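Local coordinates for PUM-HD domain-containing protein (PDB 7CGF), which binds single-stranded RNA through its Pumilio homology domain and probably acts on target messenger RNAs by recognising elements in their 3' untranslated regions, at residues Gln88-Tyr93 / Lys125-Ile130; Asp104-Val110 / Lys137-Ile142. The protein carries 2 engineered substitutions. All blocks are in the same frame, centred on the assembly; numbering follows the deposited sequence.

How the interactions relate
Interactions 1 and 2 join the same two successive helix pairs of the Pumilio array at different depths, their centres 14 Å apart. Helices 83-89 and 99-106 follow each other in the chain, as do helices 119-129 and 132-142. Interaction 1 pairs the first members of these two couples on the RNA-binding side, and interaction 2 pairs the second members farther out, about 12 Å from the nucleic acid at the nearest atom. Along the chain the segments alternate: 88-93, 104-110, 125-130, 137-142. Ile138 of interaction 2 packs on Ala126 and Ile130 of interaction 1, so the two contacts share one apolar core between these helices, as in an alpha-solenoid.

Interaction 1 (Gln88-Tyr93 / Lys125-Ile130). With nucleotides of chain B.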
# COMPACT_ATOMS: atom_id res chain seq x y z
N GLN A 88 -4.88 -8.74 -20.35
CA GLN A 88 -5.25 -9.15 -18.99
C GLN A 88 -6.31 -10.24 -18.98
O GLN A 88 -6.34 -11.05 -18.05
CB GLN A 88 -5.74 -7.95 -18.20
CG GLN A 88 -4.64 -7.05 -17.78
CD GLN A 88 -5.14 -5.96 -16.87
OE1 GLN A 88 -5.68 -6.24 -15.79
NE2 GLN A 88 -5.00 -4.71 -17.30
N LYS A 89 -7.20 -10.26 -19.98
CA LYS A 89 -8.23 -11.29 -20.01
C LYS A 89 -7.64 -12.69 -20.00
O LYS A 89 -8.26 -13.62 -19.48
CB LYS A 89 -9.13 -11.13 -21.24
CG LYS A 89 -10.14 -9.98 -21.17
CD LYS A 89 -11.05 -10.17 -19.98
CE LYS A 89 -12.28 -9.27 -20.05
NZ LYS A 89 -13.10 -9.40 -18.79
N PHE A 90 -6.47 -12.87 -20.60
CA PHE A 90 -5.88 -14.20 -20.67
C PHE A 90 -5.02 -14.55 -19.46
O PHE A 90 -4.40 -15.62 -19.46
CB PHE A 90 -5.09 -14.34 -21.97
CG PHE A 90 -5.98 -14.48 -23.17
CD1 PHE A 90 -6.64 -15.67 -23.41
CD2 PHE A 90 -6.22 -13.40 -24.00
CE1 PHE A 90 -7.49 -15.80 -24.50
CE2 PHE A 90 -7.07 -13.52 -25.08
CZ PHE A 90 -7.70 -14.73 -25.34
N PHE A 91 -4.98 -13.70 -18.44
CA PHE A 91 -4.43 -14.08 -17.15
C PHE A 91 -5.51 -14.35 -16.11
O PHE A 91 -5.20 -14.61 -14.95
CB PHE A 91 -3.47 -12.99 -16.62
CG PHE A 91 -2.10 -13.05 -17.22
CD1 PHE A 91 -1.35 -14.21 -17.15
CD2 PHE A 91 -1.54 -11.93 -17.82
CE1 PHE A 91 -0.08 -14.27 -17.69
CE2 PHE A 91 -0.26 -11.97 -18.35
CZ PHE A 91 0.47 -13.16 -18.29
N GLU A 92 -6.78 -14.30 -16.51
CA GLU A 92 -7.87 -14.51 -15.57
C GLU A 92 -8.00 -15.99 -15.23
O GLU A 92 -7.54 -16.88 -15.97
CB GLU A 92 -9.20 -14.01 -16.13
CG GLU A 92 -9.28 -12.52 -16.46
CD GLU A 92 -9.25 -11.62 -15.22
OE1 GLU A 92 -9.57 -12.09 -14.10
OE2 GLU A 92 -8.92 -10.42 -15.39
N TYR A 93 -8.63 -16.27 -14.09
CA TYR A 93 -9.08 -17.64 -13.84
C TYR A 93 -10.02 -18.05 -14.97
O TYR A 93 -10.86 -17.27 -15.43
CB TYR A 93 -9.82 -17.75 -12.50
CG TYR A 93 -9.04 -17.33 -11.26
CD1 TYR A 93 -7.71 -17.71 -11.08
CD2 TYR A 93 -9.65 -16.56 -10.27
CE1 TYR A 93 -7.01 -17.32 -9.94
CE2 TYR A 93 -8.96 -16.18 -9.13
CZ TYR A 93 -7.65 -16.55 -8.97
OH TYR A 93 -6.97 -16.16 -7.83
N LYS A 125 -1.92 -8.03 -12.74
CA LYS A 125 -2.95 -9.04 -12.97
C LYS A 125 -2.35 -10.44 -12.98
O LYS A 125 -2.88 -11.35 -12.36
CB LYS A 125 -3.69 -8.74 -14.28
CG LYS A 125 -4.74 -9.79 -14.71
CD LYS A 125 -5.79 -10.01 -13.64
CE LYS A 125 -6.51 -8.73 -13.26
NZ LYS A 125 -7.42 -8.30 -14.36
N ALA A 126 -1.23 -10.61 -13.69
CA ALA A 126 -0.57 -11.92 -13.74
C ALA A 126 -0.18 -12.39 -12.34
O ALA A 126 -0.50 -13.51 -11.93
CB ALA A 126 0.65 -11.85 -14.66
N LEU A 127 0.47 -11.52 -11.55
CA LEU A 127 0.86 -11.95 -10.21
C LEU A 127 -0.35 -12.25 -9.33
O LEU A 127 -0.27 -13.10 -8.43
CB LEU A 127 1.74 -10.88 -9.55
CG LEU A 127 3.11 -10.69 -10.18
CD1 LEU A 127 3.79 -9.46 -9.56
CD2 LEU A 127 3.98 -11.94 -10.01
N GLU A 128 -1.45 -11.54 -9.55
CA GLU A 128 -2.66 -11.77 -8.77
C GLU A 128 -3.26 -13.14 -9.02
O GLU A 128 -3.89 -13.72 -8.12
CB GLU A 128 -3.69 -10.69 -9.13
CG GLU A 128 -5.09 -10.90 -8.58
CD GLU A 128 -5.18 -10.71 -7.09
OE1 GLU A 128 -4.26 -10.09 -6.50
OE2 GLU A 128 -6.19 -11.18 -6.51
N LYS A 129 -3.08 -13.70 -10.22
CA LYS A 129 -3.85 -14.86 -10.64
C LYS A 129 -3.04 -16.14 -10.81
O LYS A 129 -3.55 -17.23 -10.49
CB LYS A 129 -4.55 -14.57 -11.97
CG LYS A 129 -5.54 -13.38 -11.91
CD LYS A 129 -6.76 -13.70 -11.08
CE LYS A 129 -7.78 -12.56 -11.15
NZ LYS A 129 -9.02 -12.86 -10.39
N ILE A 130 -1.81 -16.07 -11.29
CA ILE A 130 -1.14 -17.26 -11.80
C ILE A 130 -0.47 -18.08 -10.70
O ILE A 130 -0.28 -17.61 -9.56
CB ILE A 130 -0.11 -16.91 -12.89
CG1 ILE A 130 1.10 -16.17 -12.29
CG2 ILE A 130 -0.78 -16.13 -14.02
CD1 ILE A 130 2.03 -15.53 -13.34
P U B 7 -4.55 6.66 -12.31
OP1 U B 7 -4.91 8.04 -12.76
OP2 U B 7 -5.30 6.00 -11.21
O5' U B 7 -4.66 5.66 -13.54
C5' U B 7 -5.93 5.32 -14.05
C4' U B 7 -5.77 4.81 -15.45
O4' U B 7 -5.23 3.47 -15.41
C3' U B 7 -7.06 4.67 -16.24
O3' U B 7 -7.39 5.92 -16.84
C2' U B 7 -6.72 3.59 -17.28
O2' U B 7 -6.27 4.19 -18.49
C1' U B 7 -5.56 2.82 -16.62
N1 U B 7 -5.79 1.37 -16.33
C2 U B 7 -5.43 0.49 -17.31
O2 U B 7 -5.02 0.87 -18.39
N3 U B 7 -5.60 -0.85 -17.02
C4 U B 7 -6.08 -1.35 -15.83
O4 U B 7 -6.18 -2.57 -15.67
C5 U B 7 -6.41 -0.37 -14.85
C6 U B 7 -6.25 0.93 -15.12
O HOH W 1 -10.11 -14.08 -12.76
O HOH W 2 -8.20 -13.02 -7.79
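The ammonium group of Lys125 is gripped twice: Lys125 NZ gives hydrogen bonds to Gln88 OE1 at 3.1 Å and, within a salt bridge, to Glu92 OE2. Glu92 OE2 receives Lys125 NZ on its syn side at 2.8 Å, 23° out of the carboxylate plane. Lys125 can turn back to both because its chain is bent at three successive torsions, chi2 to chi4. The other end of the Gln88 amide faces the RNA: Gln88 NE2 donates an almost straight bond, 174° at the hydrogen, to O4 of U7 of chain B, 2.9 Å away. Lys125 is thus a second-shell residue that helps fix the rotation of a base-reading amide. Deeper in, Ala126 CB sits over the centre of the Phe91 ring, 3.6 Å from its centroid, a CH-pi contact, while Ile130 CG2 approaches Phe91 CD1 obliquely at 3.7 Å. Toward solvent, Lys129 crosses Tyr93 at about a right angle and lays CD over the ring face, 3.7 Å from the centroid. Its NZ forms a long salt bridge to Glu92 OE1 and donates to two waters, one also bound by Glu92 OE1 and Tyr93 N, the other by OE2 of Glu128, whose OE1 is salt-bridged to Lys161. Helix 83-89 and the turn after it lie against the C-terminal part of helix 119-129, while helix 99-106 packs on Phe91 through Leu102 and Val103 and helix 132-142 also packs on helix 119-129.

Interaction 2 (Asp104-Val110 / Lys137-Ile142); sequences DAIIDRV and KILSQI
Gln141 and Ile107 form the close-fitting centre of this contact, where a side-chain amide fastens one helix to the bend between two others. Gln141 NE2 donates to Ile107 O at 2.7 Å, nearly straight (175°) and with the oxygen in the plane of the amide. That carbonyl also accepts from Val110 N, and the two donors reach it from opposite faces of its plane. The bend at chi2 (-78°) turns the Gln141 amide toward the carbonyl, while Gln141 CG lies 3.8 Å from Ile107 CD1. Ile107 CD1 also lies 3.5 Å from Lys137 O, pressed against the helix backbone. Val110 CG1 touches both Gln141 CB at 3.7 Å and Ile142 CD1 at 3.8 Å, and Ile138 makes looser apolar contact with both Ile107 and Val110. The solvent side is sparser: Lys137 stretches its extended chain across Ile107 toward the exposed Asp104, where the placement of the charged ends is doubtful. Stacking of helix 132-142 on helix 99-106 and the start of helix 110-113, with apolar residues inside and charged ones outside, is the packing of successive helices along the outer layer of the Pumilio alpha-solenoid.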
# COMPACT_ATOMS: atom_id res chain seq x y z
N ASP A 104 5.52 -16.49 -21.26
CA ASP A 104 6.65 -16.61 -22.19
C ASP A 104 6.69 -15.44 -23.17
O ASP A 104 7.78 -15.02 -23.59
CB ASP A 104 6.57 -17.91 -22.99
CG ASP A 104 7.06 -19.12 -22.23
OD1 ASP A 104 7.89 -18.99 -21.30
OD2 ASP A 104 6.61 -20.24 -22.58
N ALA A 105 5.52 -14.94 -23.57
CA ALA A 105 5.45 -13.88 -24.57
C ALA A 105 5.89 -12.53 -24.03
O ALA A 105 6.28 -11.66 -24.82
CB ALA A 105 4.02 -13.76 -25.10
N ILE A 106 5.82 -12.33 -22.72
CA ILE A 106 6.16 -11.03 -22.14
C ILE A 106 7.40 -11.06 -21.28
O ILE A 106 7.85 -9.99 -20.85
CB ILE A 106 4.99 -10.45 -21.32
CG1 ILE A 106 4.72 -11.34 -20.10
CG2 ILE A 106 3.75 -10.24 -22.20
CD1 ILE A 106 3.71 -10.76 -19.09
N ILE A 107 7.96 -12.24 -21.01
CA ILE A 107 8.92 -12.35 -19.92
C ILE A 107 10.17 -11.53 -20.21
O ILE A 107 10.73 -10.89 -19.31
CB ILE A 107 9.25 -13.83 -19.62
CG1 ILE A 107 10.04 -13.94 -18.31
CG2 ILE A 107 10.01 -14.49 -20.77
CD1 ILE A 107 9.30 -13.41 -17.09
N ASP A 108 10.62 -11.50 -21.47
CA ASP A 108 11.91 -10.88 -21.77
C ASP A 108 11.90 -9.38 -21.54
O ASP A 108 12.97 -8.80 -21.29
CB ASP A 108 12.33 -11.18 -23.21
CG ASP A 108 12.65 -12.65 -23.45
OD1 ASP A 108 12.90 -13.39 -22.48
OD2 ASP A 108 12.66 -13.06 -24.63
N ARG A 109 10.74 -8.73 -21.59
CA ARG A 109 10.65 -7.29 -21.38
C ARG A 109 9.95 -6.91 -20.08
O ARG A 109 9.60 -5.74 -19.90
CB ARG A 109 9.94 -6.62 -22.56
CG ARG A 109 10.74 -6.73 -23.85
CD ARG A 109 10.32 -5.71 -24.88
NE ARG A 109 11.18 -5.79 -26.05
CZ ARG A 109 11.03 -5.09 -27.17
NH1 ARG A 109 10.04 -4.21 -27.28
NH2 ARG A 109 11.88 -5.26 -28.17
N VAL A 110 9.74 -7.86 -19.18
CA VAL A 110 9.20 -7.56 -17.85
C VAL A 110 9.99 -6.44 -17.18
O VAL A 110 9.38 -5.56 -16.56
CB VAL A 110 9.13 -8.82 -16.97
CG1 VAL A 110 9.06 -8.47 -15.49
CG2 VAL A 110 7.92 -9.68 -17.36
N LYS A 137 8.91 -16.93 -12.02
CA LYS A 137 9.53 -16.59 -13.29
C LYS A 137 9.46 -15.09 -13.55
O LYS A 137 10.44 -14.47 -13.97
CB LYS A 137 8.84 -17.38 -14.41
CG LYS A 137 9.52 -17.27 -15.76
CD LYS A 137 8.93 -18.24 -16.79
CE LYS A 137 9.49 -17.92 -18.17
NZ LYS A 137 8.93 -18.79 -19.24
N ILE A 138 8.30 -14.47 -13.27
CA ILE A 138 8.18 -13.02 -13.42
C ILE A 138 9.12 -12.30 -12.46
O ILE A 138 9.81 -11.35 -12.85
CB ILE A 138 6.71 -12.59 -13.21
CG1 ILE A 138 5.87 -13.09 -14.38
CG2 ILE A 138 6.61 -11.06 -13.08
CD1 ILE A 138 4.41 -12.68 -14.28
N LEU A 139 9.16 -12.73 -11.20
CA LEU A 139 10.01 -12.06 -10.22
C LEU A 139 11.48 -12.17 -10.58
O LEU A 139 12.26 -11.26 -10.29
CB LEU A 139 9.77 -12.64 -8.82
CG LEU A 139 8.42 -12.33 -8.19
CD1 LEU A 139 8.35 -12.85 -6.77
CD2 LEU A 139 8.18 -10.84 -8.25
N SER A 140 11.87 -13.27 -11.23
CA SER A 140 13.26 -13.45 -11.63
C SER A 140 13.72 -12.34 -12.57
O SER A 140 14.92 -12.02 -12.62
CB SER A 140 13.45 -14.83 -12.27
OG SER A 140 13.06 -14.81 -13.63
N GLN A 141 12.79 -11.73 -13.31
CA GLN A 141 13.10 -10.57 -14.14
C GLN A 141 13.05 -9.28 -13.34
O GLN A 141 13.89 -8.39 -13.53
CB GLN A 141 12.13 -10.51 -15.32
CG GLN A 141 12.46 -11.51 -16.40
CD GLN A 141 13.62 -11.04 -17.25
OE1 GLN A 141 14.75 -10.96 -16.79
NE2 GLN A 141 13.34 -10.70 -18.51
N ILE A 142 12.06 -9.15 -12.45
CA ILE A 142 11.98 -7.99 -11.56
C ILE A 142 13.28 -7.84 -10.76
O ILE A 142 13.69 -6.72 -10.43
CB ILE A 142 10.74 -8.13 -10.64
CG1 ILE A 142 9.46 -8.04 -11.48
CG2 ILE A 142 10.73 -7.07 -9.55
CD1 ILE A 142 9.25 -6.70 -12.15